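Local structure of chintase (Rhizomucor miehei, 5YUQ) at residues 40-43 and 44-47; 84-87 and 88-92; 127-130 and 131-135; 137-140 and 141-145. The protein probably hydrolyses the beta-1,4 glycosidic bonds of chitin, as a family 18 glycoside hydrolase with a TIM-barrel fold and a tunnel-shaped active site. All coordinates share one frame; numbering follows the deposited sequence.

Contact 1 (40-43 and 44-47); sequences GFTD and SQLK
Thr-42 meets Gln-45 and Leu-46 across the first turn of helix 43-55, one of the outer helices of the TIM barrel, where the chain swings in from strand 38-39. Backbone bonds of the i to i+4 kind open the helix. Leu-46 N donates to Thr-42 O at 3.0 Å, almost straight at 169°, and Lys-47 N repeats the pattern with Asp-43 O. Thr-42 holds the N-cap position, yet its side chain makes no capping bond; its carbonyl accepts the first bond of the helix.

Side-chain packing involves two pairs, only the first fully apolar. Phe-41 CG sits between its backbone N and carbonyl carbon (chi1 68°), which brings the ring close enough for CE2 to touch Leu-46 CD2 at 3.7 Å, oblique to the ring; both residues also rest on strand 24-32, at Ala-30 and Tyr-27. The extended chain of Gln-45 crosses the threonine, Gln-45 CD lying 3.7 Å from Thr-42 CB. Its amide nitrogen goes further, to Asp-10 O and Tyr-27 OH, and so ties the turn to a neighbouring loop and strand.

The charged pair is held mainly through solvent and outside partners. Lys-47 NZ forms a salt bridge with Glu-96 and a cation-pi contact with Tyr-97, whose hydroxyl is bonded to Asp-43 OD1. Direct approach stops at 4.1 Å between Asp-43 OD1 and Lys-47 NZ. Two waters link the carboxylate to the ammonium group, one from each oxygen, donating to the former and accepting from the latter: the first lies 2.8 Å from Asp-43 OD2, the second 3.1 Å from Lys-47 NZ.

Contact 2 (84-87 and 88-92); sequences DNFV and SNLVD
Four successive backbone bonds, from Ser-88, Asn-89, Leu-90 and Val-91 N to Asp-84, Asn-85, Phe-86 and Val-87 O respectively, run the regular i to i+4 course of an alpha helix. On the face of the helix bearing Phe-86, the ring receives Leu-90 in a CH-pi contact: Leu-90 CD1 stands 3.8 Å from the centroid of the Phe-86 ring and 14° off its normal, hence over the middle of one face. With Phe-86 CG anti to the backbone N (chi1 -174°), the ring swings back from the direction in which CB sets out, bringing that face to Leu-90 CD1. Leu-38 of the short strand 38-39 touches both residues, and Leu-76 and Leu-77 of helix 73-78 also reach the phenylalanine.

The segments belong to helix 80-97, which lies on the outside of the TIM barrel and packs against helix 124-139. Val-87 and Val-91 contribute to that seam, Val-87 against Leu-131, Ala-134 and Lys-138, Val-91 against Lys-138. Between themselves the valines are only loosely apposed, Val-87 CG1 to Val-91 CG2 being 4.3 Å, although Val-91 CG2 comes to 3.3 Å from Val-87 O.

Asn-85 and Asn-89 set their amides steeply against each other, the planes 75° apart. Their nitrogens, Asn-85 ND2 and Asn-89 ND2, approach to 3.5 Å as two donors that cannot bond together. One water takes a hydrogen from each, lying 2.8 Å from Asn-85 ND2 and 3.1 Å from Asn-89 ND2. Asn-89 ND2 also donates to Gly-36 O, anchoring the helix to the turn that precedes strand 38-39.

Contact 3 (127-130 and 131-135); sequences NYLK and LFKAL
Tyr-128 and Phe-132, one turn apart on helix 124-139, lie side by side and point the same way, toward the barrel wall. The tyrosine CG is anti to its backbone N but well rotated from the ideal (chi1 -153°), and the phenylalanine is also turned off the usual value, at -87°. As a result the rings meet obliquely, their planes 42° apart and their centroids separated by 5.5 Å. Phe-132 CE2 lies over one face of the tyrosine, offset toward the rim, and is 3.9 Å from Tyr-128 CE1. The inner end of the same ring edge, Phe-132 CD2, approaches Tyr-128 O at 3.5 Å. Leu-131 CD2 stands at the edge of the tyrosine ring, 4.4 Å from Tyr-128 CD1.

A second i to i+4 pair follows the helix nearer solvent. The chain of Lys-133 is extended beyond CG, and its methylenes run over Leu-129 so that Lys-133 CE rests 3.9 Å from Leu-129 CG; its CG also comes to 3.3 Å from Leu-129 O. Leu-129 packs in turn on Trp-169 of helix 168-172.

The backbone is regular alpha helix, with Phe-132 N bonded to Tyr-128 O. The helix is the middle element of the beta-alpha-beta unit of strands 101-105 and 144-149. Tyr-128 OH ties it to Trp-106, just past strand 101-105, and to Thr-147 of strand 144-149. Accepting from Trp-106 N and bonded to Thr-147 OG1, this buried hydroxyl is gripped at the far end of a ring already steadied by apolar contacts, which would fix the rotation of the tyrosine.

Contact 4 (137-140 and 141-145); sequences EKLG and SKTIL
Leu-139 and Thr-143 form a local contact round the turn that leads from the end of helix 124-139 into strand 144-149, the second half of a beta-alpha-beta crossover of the barrel. Gly-140 breaks the helix. Its positive phi of 92° takes the chain out of the helical path, and having no CB it avoids a collision with the carbonyl of Leu-139.

Thr-143 faces back to the helix. Its first torsion (-53°) places OG1 beside its own backbone N and the methyl beside the carbonyl carbon, and both branches meet the leucine. Thr-143 OG1 packs 3.5 Å from Leu-139 CB, while Thr-143 CG2 is 4.2 Å from Leu-139 CD1. The hydroxyl is also 3.5 Å from Leu-139 O, at most a weak bond that is not settled. A water serves that carbonyl better, donating to Leu-139 O at 2.9 Å. The bent chain of Lys-142 curls over the same oxygen, with Lys-142 CD 3.8 Å from Leu-139 O, and its NZ holds the water weakly.

Arg-136 NH1, one turn back in the helix, binds both Gly-140 O and Thr-143 O and so braces the two ends of the turn. Leu-139 lies against Val-91 and Val-94 of helix 80-97, whereas Ile-144 pairs by its backbone with Asp-100 and Leu-102, at the start of strand 101-105, and Leu-145 N is hydrogen-bonded to Asp-174 while its side chain packs on Phe-132.

In the fold
All four contacts are local, met in order along the outer layer of the barrel: one at a helix start, two within helices and one at a helix-to-strand turn. Contacts 2, 3 and 4 form one cluster. The centres of contacts 2 and 3 lie about 11 Å apart, and helices 80-97 and 124-139 meet there, Val-87 CG2 lying 3.7 Å from Leu-131 CD1. Contact 4 extends the seam: Val-91 CG1 is 3.9 Å from Leu-139 CD2. Contacts 3 and 4 share helix 124-139. Contact 1 stands apart, its nearest atoms about 8 Å from contact 2, though it too meets helix 80-97. Contact 3, through Tyr-128, reaches the end of strand 101-105, where the family's catalytic motif is expected.

Contact 1 (40-43 and 44-47)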
# COMPACT_ATOMS: atom_id res chain seq x y z
N GLY A 40 -18.70 -2.93 3.66
CA GLY A 40 -17.93 -3.03 2.44
C GLY A 40 -17.14 -4.30 2.20
O GLY A 40 -16.33 -4.35 1.27
N PHE A 41 -17.34 -5.31 3.03
CA PHE A 41 -16.71 -6.60 2.80
C PHE A 41 -17.73 -7.72 2.84
O PHE A 41 -18.86 -7.53 3.29
CB PHE A 41 -15.57 -6.86 3.79
CG PHE A 41 -16.02 -7.06 5.20
CD1 PHE A 41 -16.29 -5.97 6.03
CD2 PHE A 41 -16.18 -8.34 5.71
CE1 PHE A 41 -16.70 -6.17 7.34
CE2 PHE A 41 -16.59 -8.54 7.01
CZ PHE A 41 -16.85 -7.46 7.83
N THR A 42 -17.32 -8.89 2.37
CA THR A 42 -18.22 -10.02 2.21
C THR A 42 -18.03 -10.99 3.36
O THR A 42 -16.98 -11.62 3.48
CB THR A 42 -17.95 -10.71 0.87
OG1 THR A 42 -18.00 -9.73 -0.18
CG2 THR A 42 -18.98 -11.80 0.58
N ASP A 43 -19.06 -11.09 4.20
CA ASP A 43 -19.06 -11.96 5.37
C ASP A 43 -18.54 -13.37 5.09
O ASP A 43 -17.63 -13.84 5.76
CB ASP A 43 -20.47 -12.04 5.96
CG ASP A 43 -20.57 -13.04 7.10
OD1 ASP A 43 -19.97 -12.78 8.16
OD2 ASP A 43 -21.23 -14.09 6.93
N SER A 44 -19.12 -14.03 4.10
CA SER A 44 -18.80 -15.43 3.85
C SER A 44 -17.38 -15.59 3.34
O SER A 44 -16.72 -16.59 3.62
CB SER A 44 -19.78 -16.03 2.85
OG SER A 44 -19.78 -15.31 1.63
N GLN A 45 -16.89 -14.61 2.58
CA GLN A 45 -15.52 -14.67 2.11
C GLN A 45 -14.53 -14.55 3.26
O GLN A 45 -13.58 -15.32 3.34
CB GLN A 45 -15.25 -13.58 1.07
CG GLN A 45 -15.94 -13.84 -0.25
CD GLN A 45 -15.69 -12.74 -1.27
OE1 GLN A 45 -16.31 -12.72 -2.32
NE2 GLN A 45 -14.78 -11.83 -0.96
N LEU A 46 -14.75 -13.58 4.15
CA LEU A 46 -13.84 -13.42 5.27
C LEU A 46 -13.84 -14.67 6.14
O LEU A 46 -12.78 -15.14 6.53
CB LEU A 46 -14.19 -12.18 6.10
CG LEU A 46 -13.23 -11.87 7.26
CD1 LEU A 46 -11.80 -11.82 6.76
CD2 LEU A 46 -13.61 -10.55 7.93
N LYS A 47 -15.01 -15.22 6.43
CA LYS A 47 -15.06 -16.43 7.24
C LYS A 47 -14.38 -17.61 6.56
O LYS A 47 -13.66 -18.37 7.20
CB LYS A 47 -16.51 -16.78 7.62
CG LYS A 47 -17.15 -15.71 8.48
CD LYS A 47 -18.15 -16.24 9.48
CE LYS A 47 -18.50 -15.15 10.49
NZ LYS A 47 -19.73 -15.47 11.26
O HOH W 1 -21.60 -15.64 9.20
O HOH W 2 -21.09 -12.78 10.73

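Contact 2 (84-87 and 88-92)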
# COMPACT_ATOMS: atom_id res chain seq x y z
N ASP A 84 -15.83 5.60 21.07
CA ASP A 84 -16.11 4.42 21.88
C ASP A 84 -16.92 3.40 21.10
O ASP A 84 -16.68 2.20 21.20
CB ASP A 84 -16.84 4.80 23.17
CG ASP A 84 -15.96 5.53 24.16
OD1 ASP A 84 -14.72 5.51 24.00
OD2 ASP A 84 -16.51 6.12 25.11
N ASN A 85 -17.88 3.88 20.32
CA ASN A 85 -18.72 2.98 19.54
C ASN A 85 -17.93 2.28 18.44
O ASN A 85 -18.09 1.09 18.20
CB ASN A 85 -19.92 3.74 18.96
CG ASN A 85 -20.85 2.83 18.18
OD1 ASN A 85 -21.50 1.96 18.75
ND2 ASN A 85 -20.90 3.02 16.87
N PHE A 86 -17.05 3.04 17.78
CA PHE A 86 -16.19 2.49 16.74
C PHE A 86 -15.25 1.43 17.34
O PHE A 86 -15.10 0.34 16.78
CB PHE A 86 -15.42 3.64 16.08
CG PHE A 86 -14.59 3.22 14.90
CD1 PHE A 86 -15.10 2.38 13.92
CD2 PHE A 86 -13.31 3.71 14.76
CE1 PHE A 86 -14.33 2.02 12.81
CE2 PHE A 86 -12.53 3.36 13.67
CZ PHE A 86 -13.03 2.51 12.70
N VAL A 87 -14.63 1.73 18.48
CA VAL A 87 -13.79 0.76 19.17
C VAL A 87 -14.56 -0.52 19.49
O VAL A 87 -14.07 -1.62 19.25
CB VAL A 87 -13.18 1.35 20.47
CG1 VAL A 87 -12.57 0.25 21.32
CG2 VAL A 87 -12.14 2.39 20.15
N SER A 88 -15.77 -0.36 20.01
CA SER A 88 -16.61 -1.50 20.37
C SER A 88 -16.89 -2.34 19.13
O SER A 88 -16.84 -3.58 19.18
CB SER A 88 -17.92 -1.00 21.00
OG SER A 88 -18.73 -2.09 21.41
N ASN A 89 -17.18 -1.68 18.02
CA ASN A 89 -17.48 -2.40 16.79
C ASN A 89 -16.26 -3.12 16.23
O ASN A 89 -16.38 -4.21 15.67
CB ASN A 89 -18.06 -1.45 15.74
CG ASN A 89 -19.48 -1.05 16.05
OD1 ASN A 89 -20.15 -1.66 16.90
ND2 ASN A 89 -19.97 -0.03 15.36
N LEU A 90 -15.08 -2.52 16.39
CA LEU A 90 -13.84 -3.16 15.95
C LEU A 90 -13.52 -4.39 16.79
O LEU A 90 -13.07 -5.41 16.27
CB LEU A 90 -12.68 -2.17 15.98
CG LEU A 90 -12.71 -1.09 14.90
CD1 LEU A 90 -11.73 0.02 15.25
CD2 LEU A 90 -12.37 -1.68 13.54
N VAL A 91 -13.74 -4.29 18.10
CA VAL A 91 -13.52 -5.44 18.97
C VAL A 91 -14.50 -6.55 18.61
O VAL A 91 -14.14 -7.73 18.59
CB VAL A 91 -13.67 -5.03 20.45
CG1 VAL A 91 -13.65 -6.26 21.35
CG2 VAL A 91 -12.56 -4.05 20.84
N ASP A 92 -15.73 -6.17 18.29
CA ASP A 92 -16.74 -7.16 17.93
C ASP A 92 -16.37 -7.90 16.65
O ASP A 92 -16.56 -9.11 16.57
CB ASP A 92 -18.12 -6.51 17.75
CG ASP A 92 -18.75 -6.11 19.06
OD1 ASP A 92 -18.26 -6.54 20.13
OD2 ASP A 92 -19.76 -5.37 19.02
O HOH W 3 -22.69 1.53 15.26

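Contact 3 (127-130 and 131-135)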
# COMPACT_ATOMS: atom_id res chain seq x y z
N ASN A 127 -5.34 11.12 17.76
CA ASN A 127 -6.55 10.32 17.93
C ASN A 127 -6.38 8.92 17.38
O ASN A 127 -6.96 7.96 17.90
CB ASN A 127 -7.75 11.01 17.26
CG ASN A 127 -8.19 12.26 18.01
OD1 ASN A 127 -7.85 12.46 19.18
ND2 ASN A 127 -8.98 13.09 17.34
N TYR A 128 -5.59 8.80 16.31
CA TYR A 128 -5.26 7.51 15.73
C TYR A 128 -4.53 6.67 16.77
O TYR A 128 -4.83 5.49 16.96
CB TYR A 128 -4.34 7.71 14.53
CG TYR A 128 -4.37 6.68 13.44
CD1 TYR A 128 -5.25 5.60 13.44
CD2 TYR A 128 -3.48 6.79 12.38
CE1 TYR A 128 -5.26 4.67 12.38
CE2 TYR A 128 -3.48 5.88 11.32
CZ TYR A 128 -4.36 4.82 11.34
OH TYR A 128 -4.33 3.94 10.29
N LEU A 129 -3.56 7.28 17.45
CA LEU A 129 -2.85 6.58 18.50
C LEU A 129 -3.79 6.21 19.64
O LEU A 129 -3.72 5.10 20.17
CB LEU A 129 -1.67 7.41 19.02
CG LEU A 129 -0.85 6.74 20.14
CD1 LEU A 129 -0.42 5.35 19.71
CD2 LEU A 129 0.35 7.60 20.47
N LYS A 130 -4.69 7.13 19.99
CA LYS A 130 -5.68 6.83 21.02
C LYS A 130 -6.49 5.60 20.64
O LYS A 130 -6.77 4.75 21.48
CB LYS A 130 -6.62 8.02 21.24
CG LYS A 130 -7.20 8.05 22.63
CD LYS A 130 -7.99 9.32 22.89
CE LYS A 130 -8.44 9.37 24.35
NZ LYS A 130 -9.57 10.32 24.59
N LEU A 131 -6.83 5.50 19.36
CA LEU A 131 -7.54 4.33 18.87
C LEU A 131 -6.74 3.05 19.06
O LEU A 131 -7.27 2.05 19.53
CB LEU A 131 -7.91 4.52 17.39
CG LEU A 131 -8.52 3.32 16.69
CD1 LEU A 131 -9.80 2.89 17.38
CD2 LEU A 131 -8.80 3.69 15.24
N PHE A 132 -5.46 3.07 18.69
CA PHE A 132 -4.65 1.87 18.87
C PHE A 132 -4.51 1.50 20.34
O PHE A 132 -4.51 0.32 20.69
CB PHE A 132 -3.27 2.05 18.24
CG PHE A 132 -3.23 1.69 16.79
CD1 PHE A 132 -3.33 0.36 16.40
CD2 PHE A 132 -3.08 2.66 15.83
CE1 PHE A 132 -3.28 0.01 15.05
CE2 PHE A 132 -3.02 2.32 14.47
CZ PHE A 132 -3.12 0.99 14.09
N LYS A 133 -4.38 2.51 21.20
CA LYS A 133 -4.30 2.23 22.63
C LYS A 133 -5.57 1.59 23.15
O LYS A 133 -5.51 0.67 23.97
CB LYS A 133 -4.03 3.51 23.41
CG LYS A 133 -2.65 4.08 23.17
CD LYS A 133 -2.46 5.29 24.07
CE LYS A 133 -1.09 5.91 23.90
NZ LYS A 133 -1.04 7.21 24.63
N ALA A 134 -6.71 2.09 22.70
CA ALA A 134 -7.99 1.51 23.10
C ALA A 134 -8.11 0.07 22.61
O ALA A 134 -8.57 -0.81 23.34
CB ALA A 134 -9.13 2.34 22.57
N LEU A 135 -7.70 -0.18 21.37
CA LEU A 135 -7.74 -1.54 20.84
C LEU A 135 -6.79 -2.45 21.59
O LEU A 135 -7.13 -3.59 21.90
CB LEU A 135 -7.42 -1.56 19.34
CG LEU A 135 -8.42 -0.83 18.46
CD1 LEU A 135 -7.88 -0.68 17.06
CD2 LEU A 135 -9.73 -1.59 18.43

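Contact 4 (137-140 and 141-145)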
# COMPACT_ATOMS: atom_id res chain seq x y z
N GLU A 137 -5.79 -2.16 24.68
CA GLU A 137 -6.33 -2.41 26.02
C GLU A 137 -7.46 -3.43 25.96
O GLU A 137 -7.55 -4.31 26.81
CB GLU A 137 -6.80 -1.11 26.67
CG GLU A 137 -7.11 -1.22 28.16
CD GLU A 137 -8.48 -1.82 28.42
OE1 GLU A 137 -9.39 -1.55 27.62
OE2 GLU A 137 -8.63 -2.55 29.42
N LYS A 138 -8.32 -3.33 24.96
CA LYS A 138 -9.47 -4.23 24.88
C LYS A 138 -9.17 -5.61 24.32
O LYS A 138 -9.80 -6.59 24.72
CB LYS A 138 -10.63 -3.57 24.13
CG LYS A 138 -11.52 -2.75 25.06
CD LYS A 138 -12.24 -1.64 24.37
CE LYS A 138 -12.81 -0.67 25.40
NZ LYS A 138 -13.57 -1.40 26.45
N LEU A 139 -8.20 -5.70 23.41
CA LEU A 139 -7.90 -6.96 22.73
C LEU A 139 -6.69 -7.69 23.31
O LEU A 139 -6.55 -8.90 23.12
CB LEU A 139 -7.71 -6.73 21.23
CG LEU A 139 -8.93 -6.17 20.50
CD1 LEU A 139 -8.55 -5.70 19.11
CD2 LEU A 139 -10.03 -7.22 20.42
N GLY A 140 -5.81 -6.97 24.00
CA GLY A 140 -4.65 -7.60 24.62
C GLY A 140 -3.41 -7.60 23.74
O GLY A 140 -3.43 -7.14 22.60
N SER A 141 -2.32 -8.15 24.27
CA SER A 141 -1.01 -8.08 23.62
C SER A 141 -0.85 -9.08 22.48
O SER A 141 0.02 -8.92 21.63
CB SER A 141 0.09 -8.32 24.65
OG SER A 141 -0.04 -9.60 25.23
N LYS A 142 -1.68 -10.08 22.46
CA LYS A 142 -1.59 -11.15 21.45
C LYS A 142 -2.08 -10.69 20.03
O LYS A 142 -1.48 -11.00 19.00
CB LYS A 142 -2.30 -12.39 22.07
CG LYS A 142 -3.72 -12.72 21.69
CD LYS A 142 -4.79 -12.26 22.64
CE LYS A 142 -5.64 -13.40 23.18
NZ LYS A 142 -7.04 -13.09 23.57
N THR A 143 -3.08 -9.86 20.04
CA THR A 143 -3.62 -9.40 18.76
C THR A 143 -2.57 -8.58 18.02
O THR A 143 -1.88 -7.74 18.63
CB THR A 143 -4.89 -8.56 18.97
OG1 THR A 143 -5.82 -9.30 19.77
CG2 THR A 143 -5.53 -8.22 17.65
N ILE A 144 -2.46 -8.78 16.72
CA ILE A 144 -1.51 -8.06 15.94
C ILE A 144 -2.14 -6.75 15.45
O ILE A 144 -3.08 -6.73 14.69
CB ILE A 144 -1.14 -8.85 14.65
CG1 ILE A 144 -0.52 -10.20 15.01
CG2 ILE A 144 -0.19 -8.04 13.78
CD1 ILE A 144 -0.75 -11.20 13.93
N LEU A 145 -1.61 -5.64 15.99
CA LEU A 145 -2.10 -4.33 15.61
C LEU A 145 -1.08 -3.68 14.70
O LEU A 145 0.06 -3.45 15.08
CB LEU A 145 -2.36 -3.45 16.83
CG LEU A 145 -3.44 -3.94 17.79
CD1 LEU A 145 -3.54 -3.04 19.02
CD2 LEU A 145 -4.78 -4.03 17.09
O HOH W 4 -8.90 -10.49 22.59